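Local coordinates for PHB depolymerase (Penicillium funiculosum, PDB 2D81), which hydrolyses the biopolyester polyhydroxybutyrate, as a fungal depolymerase with an alpha/beta-hydrolase fold, at residues S20-M24 with C284-V288; Y48-R52 with S293-Q297. All blocks are in the same frame, centred on the assembly; numbering follows the deposited sequence.

Interaction 1: S20-M24 with C284-V288; sequences SGGYM and CWDWV. With RB3 ((1R)-3-{[(1R)-3-methoxy-1-methyl-3-oxopropyl]oxy}-1-methyl-3-oxopropyl (3R)-3-hydroxybutanoate), chain C.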
loop_
_atom_site.group_PDB
_atom_site.type_symbol
_atom_site.label_atom_id
_atom_site.label_comp_id
_atom_site.label_asym_id
_atom_site.label_seq_id
_atom_site.Cartn_x
_atom_site.Cartn_y
_atom_site.Cartn_z
ATOM N N SER A 20 1.093 -1.482 -8.102
ATOM C CA SER A 20 0.129 -0.387 -8.161
ATOM C C SER A 20 -0.310 -0.048 -6.739
ATOM O O SER A 20 -0.608 1.106 -6.430
ATOM C CB SER A 20 -1.092 -0.755 -9.026
ATOM O OG SER A 20 -1.851 -1.820 -8.468
ATOM N N GLY A 21 -0.329 -1.060 -5.876
ATOM C CA GLY A 21 -0.621 -0.834 -4.470
ATOM C C GLY A 21 0.522 -0.144 -3.749
ATOM O O GLY A 21 0.309 0.558 -2.754
ATOM N N GLY A 22 1.740 -0.346 -4.247
ATOM C CA GLY A 22 2.889 0.359 -3.707
ATOM C C GLY A 22 2.887 1.814 -4.136
ATOM O O GLY A 22 3.157 2.708 -3.334
ATOM N N TYR A 23 2.587 2.055 -5.408
ATOM C CA TYR A 23 2.391 3.417 -5.888
ATOM C C TYR A 23 1.335 4.112 -5.032
ATOM O O TYR A 23 1.556 5.218 -4.549
ATOM C CB TYR A 23 1.958 3.407 -7.360
ATOM C CG TYR A 23 3.108 3.484 -8.347
ATOM C CD1 TYR A 23 3.795 4.680 -8.548
ATOM C CD2 TYR A 23 3.505 2.367 -9.082
ATOM C CE1 TYR A 23 4.848 4.768 -9.461
ATOM C CE2 TYR A 23 4.566 2.443 -10.000
ATOM C CZ TYR A 23 5.227 3.648 -10.181
ATOM O OH TYR A 23 6.266 3.741 -11.084
ATOM N N MET A 24 0.192 3.457 -4.838
ATOM C CA MET A 24 -0.893 4.024 -4.036
ATOM C C MET A 24 -0.477 4.251 -2.581
ATOM O O MET A 24 -0.835 5.263 -1.985
ATOM C CB MET A 24 -2.129 3.111 -4.100
ATOM C CG MET A 24 -3.343 3.592 -3.296
ATOM S SD MET A 24 -3.913 5.264 -3.704
ATOM C CE MET A 24 -4.816 4.968 -5.232
ATOM N N CYS A 284 -6.254 -2.517 -10.831
ATOM C CA CYS A 284 -5.138 -1.840 -10.182
ATOM C C CYS A 284 -5.640 -0.655 -9.365
ATOM O O CYS A 284 -6.708 -0.117 -9.643
ATOM C CB CYS A 284 -4.182 -1.275 -11.216
ATOM S SG CYS A 284 -3.542 -2.348 -12.534
ATOM N N TRP A 285 -4.843 -0.221 -8.390
ATOM C CA TRP A 285 -5.095 1.055 -7.727
ATOM C C TRP A 285 -4.675 2.194 -8.641
ATOM O O TRP A 285 -3.774 2.040 -9.466
ATOM C CB TRP A 285 -4.333 1.137 -6.401
ATOM C CG TRP A 285 -4.793 0.115 -5.426
ATOM C CD1 TRP A 285 -4.184 -1.068 -5.119
ATOM C CD2 TRP A 285 -6.013 0.146 -4.680
ATOM N NE1 TRP A 285 -4.954 -1.780 -4.228
ATOM C CE2 TRP A 285 -6.083 -1.057 -3.944
ATOM C CE3 TRP A 285 -7.057 1.072 -4.566
ATOM C CZ2 TRP A 285 -7.158 -1.358 -3.103
ATOM C CZ3 TRP A 285 -8.128 0.774 -3.729
ATOM C CH2 TRP A 285 -8.169 -0.431 -3.010
ATOM N N ASP A 286 -5.335 3.338 -8.494
ATOM C CA ASP A 286 -5.188 4.425 -9.456
ATOM C C ASP A 286 -3.948 5.284 -9.209
ATOM O O ASP A 286 -3.947 6.159 -8.342
ATOM C CB ASP A 286 -6.440 5.302 -9.435
ATOM C CG ASP A 286 -6.455 6.324 -10.551
ATOM O OD1 ASP A 286 -5.545 6.290 -11.408
ATOM O OD2 ASP A 286 -7.382 7.159 -10.572
ATOM N N TRP A 287 -2.893 5.028 -9.980
ATOM C CA TRP A 287 -1.705 5.879 -9.966
ATOM C C TRP A 287 -1.457 6.534 -11.330
ATOM O O TRP A 287 -0.367 7.052 -11.593
ATOM C CB TRP A 287 -0.469 5.068 -9.550
ATOM C CG TRP A 287 -0.118 3.935 -10.478
ATOM C CD1 TRP A 287 -0.763 2.735 -10.596
ATOM C CD2 TRP A 287 0.958 3.907 -11.426
ATOM N NE1 TRP A 287 -0.152 1.961 -11.557
ATOM C CE2 TRP A 287 0.905 2.657 -12.083
ATOM C CE3 TRP A 287 1.963 4.818 -11.783
ATOM C CZ2 TRP A 287 1.818 2.294 -13.078
ATOM C CZ3 TRP A 287 2.871 4.457 -12.775
ATOM C CH2 TRP A 287 2.790 3.204 -13.410
ATOM N N VAL A 288 -2.469 6.527 -12.192
ATOM C CA VAL A 288 -2.306 7.060 -13.546
ATOM C C VAL A 288 -3.387 8.062 -13.938
ATOM O O VAL A 288 -3.273 8.733 -14.968
ATOM C CB VAL A 288 -2.286 5.927 -14.597
ATOM C CG1 VAL A 288 -1.122 4.994 -14.320
ATOM C CG2 VAL A 288 -3.608 5.164 -14.575
HETATM O O1M RB3 C . 2.426 -5.066 -13.996
HETATM C C1A RB3 C . 1.812 -4.556 -13.034
HETATM O O1A RB3 C . 0.660 -4.862 -12.655
HETATM C C2A RB3 C . 2.538 -3.461 -12.250
HETATM C C3A RB3 C . 1.727 -2.163 -12.224
HETATM C C4A RB3 C . 2.518 -1.109 -11.448
HETATM O O3A RB3 C . 1.518 -1.710 -13.572
HETATM C C1B RB3 C . 0.285 -1.162 -13.752
HETATM O O1B RB3 C . -0.344 -0.701 -12.801
HETATM C C2B RB3 C . -0.298 -1.138 -15.167
HETATM C C3B RB3 C . -1.484 -0.181 -15.319
HETATM C C4B RB3 C . -1.066 1.271 -15.076
HETATM O O3B RB3 C . -1.999 -0.286 -16.656
HETATM C C1C RB3 C . -2.894 -1.302 -16.790
HETATM O O1C RB3 C . -2.753 -2.344 -16.151
HETATM C C2C RB3 C . -4.069 -1.135 -17.757
HETATM C C3C RB3 C . -4.036 -2.203 -18.851
HETATM C C4C RB3 C . -5.197 -2.008 -19.828
HETATM O O3C RB3 C . -2.787 -2.141 -19.544
#

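Interaction 2: Y48-R52 with S293-Q297; sequences YDCAR and SNADQ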
loop_
_atom_site.group_PDB
_atom_site.type_symbol
_atom_site.label_atom_id
_atom_site.label_comp_id
_atom_site.label_asym_id
_atom_site.label_seq_id
_atom_site.Cartn_x
_atom_site.Cartn_y
_atom_site.Cartn_z
ATOM N N TYR A 48 6.055 9.128 -6.301
ATOM C CA TYR A 48 4.835 9.905 -6.153
ATOM C C TYR A 48 4.634 10.810 -7.375
ATOM O O TYR A 48 5.519 11.589 -7.722
ATOM C CB TYR A 48 4.922 10.764 -4.893
ATOM C CG TYR A 48 3.761 11.713 -4.750
ATOM C CD1 TYR A 48 2.528 11.272 -4.264
ATOM C CD2 TYR A 48 3.875 13.039 -5.159
ATOM C CE1 TYR A 48 1.437 12.130 -4.193
ATOM C CE2 TYR A 48 2.790 13.906 -5.095
ATOM C CZ TYR A 48 1.577 13.446 -4.616
ATOM O OH TYR A 48 0.499 14.292 -4.589
ATOM N N ASP A 49 3.470 10.694 -8.011
ATOM C CA ASP A 49 3.087 11.532 -9.155
ATOM C C ASP A 49 3.879 11.153 -10.406
ATOM O O ASP A 49 3.968 11.935 -11.352
ATOM C CB ASP A 49 3.307 13.023 -8.833
ATOM C CG ASP A 49 2.403 13.950 -9.650
ATOM O OD1 ASP A 49 2.917 14.906 -10.270
ATOM O OD2 ASP A 49 1.174 13.735 -9.656
ATOM N N CYS A 50 4.436 9.945 -10.416
ATOM C CA CYS A 50 5.308 9.518 -11.511
ATOM C C CYS A 50 4.647 9.692 -12.878
ATOM O O CYS A 50 5.271 10.174 -13.823
ATOM C CB CYS A 50 5.719 8.049 -11.336
ATOM S SG CYS A 50 7.140 7.591 -12.391
ATOM N N ALA A 51 3.379 9.303 -12.981
ATOM C CA ALA A 51 2.743 9.163 -14.286
ATOM C C ALA A 51 1.942 10.384 -14.727
ATOM O O ALA A 51 1.195 10.312 -15.702
ATOM C CB ALA A 51 1.843 7.928 -14.295
ATOM N N ARG A 52 2.088 11.504 -14.024
ATOM C CA ARG A 52 1.280 12.671 -14.364
ATOM C C ARG A 52 1.785 13.373 -15.619
ATOM O O ARG A 52 0.986 13.798 -16.456
ATOM C CB ARG A 52 1.230 13.672 -13.203
ATOM C CG ARG A 52 0.294 14.852 -13.476
ATOM C CD ARG A 52 0.267 15.850 -12.329
ATOM N NE ARG A 52 -0.465 15.360 -11.162
ATOM C CZ ARG A 52 -1.769 15.538 -10.958
ATOM N NH1 ARG A 52 -2.337 15.055 -9.862
ATOM N NH2 ARG A 52 -2.503 16.207 -11.840
ATOM N N SER A 293 -8.275 13.679 -12.117
ATOM C CA SER A 293 -6.995 14.360 -12.226
ATOM C C SER A 293 -6.282 14.471 -10.880
ATOM O O SER A 293 -5.078 14.694 -10.835
ATOM C CB SER A 293 -7.200 15.757 -12.816
ATOM O OG SER A 293 -8.142 16.492 -12.057
ATOM N N ASN A 294 -7.028 14.314 -9.789
ATOM C CA ASN A 294 -6.457 14.428 -8.445
ATOM C C ASN A 294 -6.220 13.075 -7.774
ATOM O O ASN A 294 -6.227 12.981 -6.547
ATOM C CB ASN A 294 -7.370 15.269 -7.554
ATOM C CG ASN A 294 -8.821 14.867 -7.669
ATOM O OD1 ASN A 294 -9.145 13.679 -7.724
ATOM N ND2 ASN A 294 -9.709 15.854 -7.702
ATOM N N ALA A 295 -6.000 12.038 -8.576
ATOM C CA ALA A 295 -5.828 10.681 -8.056
ATOM C C ALA A 295 -4.808 10.574 -6.922
ATOM O O ALA A 295 -4.981 9.767 -6.006
ATOM C CB ALA A 295 -5.437 9.732 -9.191
ATOM N N ASP A 296 -3.741 11.368 -6.986
ATOM C CA ASP A 296 -2.696 11.294 -5.969
ATOM C C ASP A 296 -2.661 12.508 -5.044
ATOM O O ASP A 296 -1.667 12.750 -4.356
ATOM C CB ASP A 296 -1.321 11.078 -6.625
ATOM C CG ASP A 296 -0.862 12.258 -7.471
ATOM O OD1 ASP A 296 -1.675 13.151 -7.796
ATOM O OD2 ASP A 296 0.335 12.282 -7.828
ATOM N N GLN A 297 -3.762 13.252 -5.008
ATOM C CA GLN A 297 -3.874 14.417 -4.133
ATOM C C GLN A 297 -5.037 14.231 -3.163
ATOM O O GLN A 297 -5.853 13.326 -3.327
ATOM C CB GLN A 297 -4.092 15.680 -4.972
ATOM C CG GLN A 297 -2.987 15.931 -5.999
ATOM C CD GLN A 297 -3.343 17.024 -6.991
ATOM O OE1 GLN A 297 -4.415 17.004 -7.591
ATOM N NE2 GLN A 297 -2.438 17.980 -7.176
#

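Interaction 1: S20-M24 with C284-V288
This buried contact packs the start of helix 20-31, just after strand 13-18 of the central sheet, against the irregular segment Cys-284 to Val-288 that precedes helix 301-314. Its main feature is a face-to-face stack: the Tyr-23 ring and the six-membered ring of Trp-287 lie 3.9 Å apart between centroids, with planes at 9°. Tyr-23 OH is held by Cys-59 O, while Trp-287 NE1 donates to the ester carbonyl O1B of RB3 at 2.9 Å. Ser-20 OG accepts a weak hydrogen bond from Trp-285 N (3.4 Å). Gly-21 CA lies 3.6 Å from Trp-285 CD1, and Met-24 CB meets Trp-285 CB at 3.7 Å. The CA-to-CB bond of Asp-286 points away; Asp-286 OD1 accepts from Val-288 N (3.2 Å), an Asx turn, and also from Gly-289 N. The sharp passage from strand 13-18 into helix 20-31 is consistent with the nucleophile elbow of the alpha/beta-hydrolase fold, where the nucleophilic serine, inferred to sit immediately before Ser-20, is replaced in this variant by an engineered alanine.

Interaction 2: Y48-R52 with S293-Q297
Ser-293, at the exposed border of the contact, takes part through its backbone: its carbonyl O accepts from Arg-52 NH1 at 2.9 Å and, weakly, from Arg-52 NH2 at 3.2 Å, and also receives Trp-273 NE1. Both terminal nitrogens of the guanidinium thus converge on one oxygen, which lies near the guanidinium plane. Asn-294, whose CA-to-CB bond points away, begins a type I beta turn closed by Gln-297 N to Asn-294 O at 2.9 Å. Ala-295 sits inside this turn without touching the facing segment. The turn brings Asp-296 round to face a second type I turn, Asp-49 to Arg-52, in the loop between strand 39-43 and helix 68-77, so that two turns from distant parts of the chain are joined by a partly buried salt-bridge network. Asp-296 OD1 pairs with Arg-52 NH1 at 2.9 Å, while Arg-52 NE pairs with Asp-49 OD2, also in its own turn, at 2.8 Å; one guanidinium therefore serves both acids. The carboxylates themselves come very close, with Asp-49 OD2 2.5 Å from Asp-296 OD2. Asp-296 OD2 also lies over one face of the Tyr-48 ring, 3.6 Å from Tyr-48 CZ, and the backbone Asp-296 O accepts a hydrogen bond from Tyr-48 OH at 2.7 Å. Gln-297 follows, its CD 3.6 Å from Arg-52 NH1 and its CG 4.1 Å from Tyr-48 OH, with Trp-77 of helix 68-77 packing against its side chain.

How the interactions relate
Interactions 1 and 2 lie 10 Å apart between centres and share the loop between strand 277-280 and helix 301-314. They touch: Asp-286 OD2 is 3.5 Å from Ala-295 CB, Trp-287 O is 3.6 Å from Ala-51 CB, and Tyr-23 CE1 is 3.9 Å from Cys-50 CB. The Cys-50 to Cys-59 disulfide ties interaction 2 to the Cys-59 carbonyl that holds Tyr-23, while Trp-273 hydrogen-bonds through its backbone to that of Val-288 and through NE1 to Ser-293 O. Interaction 1 forms part of the RB3 pocket, with Cys-284 SG 3.6 Å from RB3 O1B and Val-288 CG1 3.8 Å from RB3 C4B; in interaction 2 the Arg-52 side chain is about 13 Å from RB3.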